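Local coordinates for cystathionine beta-lyase family protein, YNBB B.subtilis ortholog (Clostridium acetobutylicum, PDB 3HVY) that probably acts as a pyridoxal-phosphate-dependent carbon–sulfur lyase of the methionine gamma-lyase family, possibly with a role in aluminium resistance, at residues D[312-317]-D[416-421]. Numbering follows the deposited sequence.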
# COMPACT_ATOMS: atom_id res chain seq x y z
N ALA D 312 19.05 -19.85 26.83
CA ALA D 312 20.32 -20.44 27.21
C ALA D 312 20.32 -20.90 28.68
O ALA D 312 20.72 -22.02 28.97
CB ALA D 312 21.50 -19.39 26.98
N ARG D 313 19.94 -20.02 29.60
CA ARG D 313 19.98 -20.37 31.02
C ARG D 313 18.94 -21.40 31.39
O ARG D 313 19.28 -22.40 32.03
CB ARG D 313 19.86 -19.18 31.96
CG ARG D 313 20.08 -19.56 33.41
CD ARG D 313 21.37 -20.34 33.62
NE ARG D 313 21.78 -20.38 35.04
CZ ARG D 313 22.83 -21.04 35.54
NH1 ARG D 313 23.64 -21.79 34.76
NH2 ARG D 313 23.03 -21.02 36.85
N ILE D 314 17.68 -21.20 30.98
CA ILE D 314 16.65 -22.14 31.37
C ILE D 314 16.87 -23.54 30.76
O ILE D 314 16.67 -24.53 31.44
CB ILE D 314 15.22 -21.62 31.14
CG1 ILE D 314 14.24 -22.40 32.04
CG2 ILE D 314 14.81 -21.67 29.63
CD1 ILE D 314 12.73 -21.89 31.92
N MSE D 315 17.33 -23.64 29.53
CA MSE D 315 17.53 -24.97 28.95
C MSE D 315 18.72 -25.64 29.67
O MSE D 315 18.75 -26.85 29.88
CB MSE D 315 17.75 -24.89 27.44
CG MSE D 315 16.57 -24.27 26.66
SE MSE D 315 14.93 -25.23 26.98
CE MSE D 315 15.31 -26.84 25.96
N GLU D 316 19.70 -24.84 30.05
CA GLU D 316 20.82 -25.34 30.85
C GLU D 316 20.36 -25.84 32.24
O GLU D 316 20.74 -26.94 32.68
CB GLU D 316 21.86 -24.26 30.97
CG GLU D 316 23.02 -24.52 31.85
CD GLU D 316 24.10 -23.53 31.60
OE1 GLU D 316 23.94 -22.34 31.96
OE2 GLU D 316 25.09 -23.95 30.99
N LEU D 317 19.51 -25.06 32.91
CA LEU D 317 18.91 -25.50 34.16
C LEU D 317 18.19 -26.84 33.99
O LEU D 317 18.16 -27.68 34.89
CB LEU D 317 17.96 -24.45 34.72
CG LEU D 317 18.57 -23.12 35.12
CD1 LEU D 317 17.67 -22.37 36.12
CD2 LEU D 317 19.96 -23.39 35.70
N LEU D 416 7.73 -16.78 26.98
CA LEU D 416 6.54 -17.64 26.98
C LEU D 416 6.70 -18.81 26.02
O LEU D 416 6.36 -19.95 26.32
CB LEU D 416 5.28 -16.80 26.64
CG LEU D 416 4.85 -15.78 27.74
CD1 LEU D 416 3.76 -14.77 27.32
CD2 LEU D 416 4.40 -16.53 28.99
N GLY D 417 7.28 -18.52 24.87
CA GLY D 417 7.54 -19.53 23.86
C GLY D 417 8.46 -20.61 24.38
O GLY D 417 8.19 -21.80 24.19
N VAL D 418 9.54 -20.21 25.06
CA VAL D 418 10.46 -21.20 25.62
C VAL D 418 9.79 -22.07 26.68
O VAL D 418 10.02 -23.28 26.72
CB VAL D 418 11.76 -20.54 26.10
CG1 VAL D 418 12.69 -21.56 26.86
CG2 VAL D 418 12.43 -19.89 24.90
N LEU D 419 8.96 -21.46 27.53
CA LEU D 419 8.28 -22.20 28.56
C LEU D 419 7.32 -23.19 27.92
O LEU D 419 7.26 -24.36 28.34
CB LEU D 419 7.52 -21.29 29.52
CG LEU D 419 8.30 -20.22 30.28
CD1 LEU D 419 7.36 -19.49 31.26
CD2 LEU D 419 9.55 -20.81 30.99
N ILE D 420 6.59 -22.75 26.90
CA ILE D 420 5.68 -23.64 26.22
C ILE D 420 6.46 -24.77 25.57
O ILE D 420 6.16 -25.93 25.78
CB ILE D 420 4.83 -22.91 25.16
CG1 ILE D 420 3.83 -22.01 25.87
CG2 ILE D 420 4.09 -23.90 24.26
CD1 ILE D 420 3.27 -20.88 24.98
N ALA D 421 7.51 -24.44 24.85
CA ALA D 421 8.33 -25.46 24.23
C ALA D 421 8.97 -26.43 25.26
O ALA D 421 8.95 -27.66 25.09
CB ALA D 421 9.39 -24.81 23.36
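I314 reaches V418 and L419 with two different methyl groups, both tightly. The branch methyl I314 CG2 lies 3.5 Å from V418 CG1, the two side chains lying alongside and running opposite ways. The longer arm runs on to L419: with I314 CG1 anti to the backbone N (chi1 -158°) and an extended chi2, I314 CD1 comes to 3.5 Å from L419 CD2, the isoleucine arm passing roughly perpendicular to the leucine. The CA–CB bond of L419 is directed away from 312-317, and its CD2 methyl turns back to I314. Selenomethionine M315 adds a looser touch, M315 SE lying 4.3 Å from V418 CG1. No hydrogen bond joins the segments, whose axes run nearly parallel (20°) but 11.0 Å apart, so side chains alone bridge them. In this PLP-dependent transferase-like fold, the contact joins the end of the long helix 287-317 to the C-terminal helix 411-422, in the part of the chain that holds the five-stranded antiparallel sheet. F348 of helix 342-354 touches both M315 and A421, while A27 of helix 18-55 packs on I314. Farther out, R313 NH1 forms a salt bridge with E316 OE1 (2.9 Å), and R313 NE makes another, to D30.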